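Local coordinates for putative carboxymuconolactone decarboxylase (Burkholderia xenovorans, PDB 2QEU) that belongs to the carboxymuconolactone decarboxylase family and may act as a decarboxylase or have peroxiredoxin-like activity, at the interface of chains A and B. Sequence-based numbering; all coordinates share one arbitrary frame. Chains: chain A/B, Putative carboxymuconolactone decarboxylase.

Contact 1: the interface of chains A and B. Residues chain A 67, 70, 101, 105; chain B 63-64, 71.
The phenol OH of A:Tyr67 donates a 2.5 Å hydrogen bond to the carboxylate OE2 of A:Glu101, and this pair forms part of the surface met by B:Leu63 and B:Pro64. The patch lies in the helical fold of the carboxymuconolactone decarboxylase family, where chain A offers helices 65-79 and 99-113 and chain B the residues leading into its helix 65-79 together with B:Ile71 from that helix. OE2 is met on its syn side, 18° out of the carboxylate plane, with A:Glu101 CD in the plane of the tyrosine ring at its edge. The bond ties the two chain A helices together and should restrict rotation of the phenol.

B:Leu63 is the central apolar group, hiding 35 Å² against chain A. Its CG is anti to the backbone N (chi1 -175°), which points the branch at chain A, CD1 toward the tyrosine and A:Leu70, CD2 toward A:Gly105. CD1 of B:Leu63 sits off the CD1–CE1 edge of the A:Tyr67 ring and raised from its plane, 3.5 Å from CE1. The two side chains run past each other in opposite directions. The same methyl meets CD2 of A:Leu70 tip to tip at 3.8 Å, whereas CD2 of B:Leu63 rests 3.8 Å from CA of A:Gly105, where the lack of a side chain brings the methyl up against the helix backbone.

B:Pro64 crosses A:Tyr67 at about a right angle, its CD 3.7 Å from the phenol OH. Further along helix 65-79 of chain B, B:Ile71 reaches over with CD1, which lies 3.8 Å from CD2 of A:Leu70 and 3.9 Å from CA of A:Gly105; here too the leucine and isoleucine side chains are nearly perpendicular.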
# COMPACT_ATOMS: atom_id res chain seq x y z
N TYR A 67 22.35 2.06 -11.78
CA TYR A 67 21.67 2.46 -10.54
C TYR A 67 20.20 2.93 -10.78
O TYR A 67 19.35 2.77 -9.92
CB TYR A 67 22.50 3.50 -9.79
CG TYR A 67 23.88 3.03 -9.43
CD1 TYR A 67 24.08 1.74 -8.90
CD2 TYR A 67 24.98 3.79 -9.72
CE1 TYR A 67 25.32 1.25 -8.61
CE2 TYR A 67 26.23 3.31 -9.42
CZ TYR A 67 26.38 2.03 -8.86
OH TYR A 67 27.62 1.51 -8.58
N LEU A 70 18.63 -0.34 -10.78
CA LEU A 70 18.60 -0.84 -9.39
C LEU A 70 17.44 -0.24 -8.58
O LEU A 70 16.72 -0.96 -7.85
CB LEU A 70 19.94 -0.59 -8.69
CG LEU A 70 20.00 -1.05 -7.22
CD1 LEU A 70 19.61 -2.55 -7.08
CD2 LEU A 70 21.38 -0.76 -6.66
N GLU A 101 26.18 -5.55 -5.51
CA GLU A 101 25.44 -4.27 -5.48
C GLU A 101 23.94 -4.48 -5.47
O GLU A 101 23.22 -3.82 -4.73
CB GLU A 101 25.82 -3.40 -6.68
CG GLU A 101 27.19 -2.75 -6.54
CD GLU A 101 27.54 -1.93 -7.73
OE1 GLU A 101 27.41 -2.48 -8.85
OE2 GLU A 101 27.84 -0.73 -7.56
N GLY A 105 21.41 -3.29 -2.41
CA GLY A 105 20.29 -2.41 -2.73
C GLY A 105 18.95 -2.97 -2.30
O GLY A 105 18.16 -2.29 -1.65
N LEU B 63 28.11 -1.15 -3.00
CA LEU B 63 27.24 -0.09 -3.51
C LEU B 63 27.60 1.20 -2.78
O LEU B 63 27.62 1.21 -1.57
CB LEU B 63 25.78 -0.48 -3.21
CG LEU B 63 24.64 0.40 -3.76
CD1 LEU B 63 24.68 0.46 -5.24
CD2 LEU B 63 23.29 -0.11 -3.24
N PRO B 64 27.98 2.25 -3.51
CA PRO B 64 28.34 3.51 -2.88
C PRO B 64 27.26 4.04 -1.92
O PRO B 64 26.06 3.94 -2.21
CB PRO B 64 28.51 4.46 -4.06
CG PRO B 64 28.89 3.57 -5.20
CD PRO B 64 28.14 2.31 -4.98
N ILE B 71 18.44 5.18 -2.65
CA ILE B 71 17.39 4.14 -2.61
C ILE B 71 16.42 4.41 -1.44
O ILE B 71 15.21 4.38 -1.63
CB ILE B 71 17.99 2.71 -2.57
CG1 ILE B 71 18.68 2.40 -3.93
CG2 ILE B 71 16.95 1.64 -2.19
CD1 ILE B 71 19.72 1.22 -3.92

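Contact 2: the interface of chains A and B. Residues chain A 72, 75-76, 81; chain B 108-109, 112-113.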
# COMPACT_ATOMS: atom_id res chain seq x y z
N LEU A 72 14.62 0.80 -9.79
CA LEU A 72 13.43 0.10 -10.30
C LEU A 72 13.28 -1.33 -9.79
O LEU A 72 12.15 -1.77 -9.53
CB LEU A 72 13.38 0.19 -11.83
CG LEU A 72 13.08 1.63 -12.32
CD1 LEU A 72 13.45 1.88 -13.82
CD2 LEU A 72 11.61 2.09 -11.99
N LEU A 75 11.93 -0.87 -6.24
CA LEU A 75 10.52 -0.50 -6.37
C LEU A 75 9.65 -1.70 -6.79
O LEU A 75 8.60 -1.90 -6.24
CB LEU A 75 10.37 0.63 -7.39
CG LEU A 75 10.90 2.01 -6.95
CD1 LEU A 75 10.95 2.96 -8.14
CD2 LEU A 75 10.08 2.57 -5.77
N ASP A 76 10.12 -2.48 -7.77
CA ASP A 76 9.37 -3.70 -8.18
C ASP A 76 9.35 -4.74 -7.06
O ASP A 76 8.38 -5.49 -6.95
CB ASP A 76 9.89 -4.27 -9.47
CG ASP A 76 9.44 -3.50 -10.70
OD1 ASP A 76 8.64 -2.56 -10.57
OD2 ASP A 76 9.88 -3.92 -11.78
N GLU A 81 6.22 -7.03 -8.25
CA GLU A 81 6.22 -7.19 -9.70
C GLU A 81 7.35 -8.11 -10.11
O GLU A 81 8.45 -7.62 -10.41
CB GLU A 81 6.34 -5.86 -10.35
CG GLU A 81 5.14 -5.08 -10.27
CD GLU A 81 5.12 -4.04 -11.31
OE1 GLU A 81 6.05 -3.19 -11.29
OE2 GLU A 81 4.16 -4.06 -12.13
N LEU B 108 11.99 8.16 -10.97
CA LEU B 108 11.74 6.74 -11.32
C LEU B 108 10.60 6.17 -10.50
O LEU B 108 9.88 5.26 -10.95
CB LEU B 108 13.03 5.92 -11.12
CG LEU B 108 14.20 6.29 -12.04
CD1 LEU B 108 15.53 5.61 -11.60
CD2 LEU B 108 13.95 6.09 -13.54
N GLY B 109 10.37 6.72 -9.31
CA GLY B 109 9.18 6.33 -8.53
C GLY B 109 7.86 6.51 -9.24
O GLY B 109 6.92 5.76 -8.95
N VAL B 112 6.58 3.23 -11.14
CA VAL B 112 6.04 2.13 -10.38
C VAL B 112 4.88 2.54 -9.47
O VAL B 112 4.02 1.74 -9.18
CB VAL B 112 7.16 1.39 -9.61
CG1 VAL B 112 6.64 0.14 -8.90
CG2 VAL B 112 8.35 1.00 -10.60
N TYR B 113 4.91 3.80 -9.04
CA TYR B 113 4.00 4.33 -8.02
C TYR B 113 3.19 5.60 -8.43
O TYR B 113 2.41 6.12 -7.61
CB TYR B 113 4.69 4.42 -6.66
CG TYR B 113 4.79 3.09 -5.97
CD1 TYR B 113 3.74 2.59 -5.22
CD2 TYR B 113 5.97 2.33 -6.05
CE1 TYR B 113 3.88 1.35 -4.55
CE2 TYR B 113 6.10 1.11 -5.42
CZ TYR B 113 5.06 0.64 -4.66
OH TYR B 113 5.20 -0.57 -4.02
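B:Val112 packs its two methyls against A:Leu72, A:Leu75 and A:Asp76, which share one side of helix 65-79, about a turn apart. In this all-helical member of the carboxymuconolactone decarboxylase family, the valine sits near the end of helix 99-113 of chain B and hides 54 Å² against chain A.

Its chi1 of -175° turns CG1 anti to the backbone N and leaves CG2 beside that N, and both methyls face OD1 of A:Asp76, the two side chains meeting obliquely. OD1 of A:Asp76 is 3.6 Å from CG2 and 3.8 Å from CG1, packing contacts rather than hydrogen bonds. CG2 also lies 3.7 Å from CD2 of A:Leu72, the two side chains meeting at a slant, and 3.8 Å from CB of A:Leu75. One methyl is thus lodged among three residues of the neighbouring helix, while CG1 leans toward the A:Leu75 carbonyl and the aspartate.

A:Leu75 carries the contact on toward B:Gly109 and B:Tyr113. With CG anti to its own carbonyl carbon (chi1 -71°), the side chain slants across the partner helix, and CD1 comes to 3.8 Å from CA of B:Gly109, where the bare backbone admits it. The carbonyl O of B:Leu108 has both A:Leu75 CD1 and A:Leu72 CD2 near it on the chain A side.

The other methyl of A:Leu75, CD2, lies off the ring edge of B:Tyr113, 4.1 Å from ring carbon CD2, the two side chains set at a slant. This ring closes the patch at the helix end, and its CE2 is 4.0 Å from the backbone O of A:Leu75. A:Glu81 is poorly ordered and touches the rim lightly.

The centres of contact 1 and contact 2, taken over their C-alpha atoms, are about 14 Å apart. Helix 65-79 of chain A runs through both, giving its early residues to contact 1 and its later ones to contact 2. Helix 99-113 also serves both, from chain A in contact 1 and from chain B in contact 2. Two-fold symmetry repeats each patch with the chains exchanged, so this helix pair from each subunit packs against that of its mate. Such a shared core suggests a stable dimer, perhaps the building unit of the deposited six-chain assembly, although the structure alone does not show the oligomer in solution.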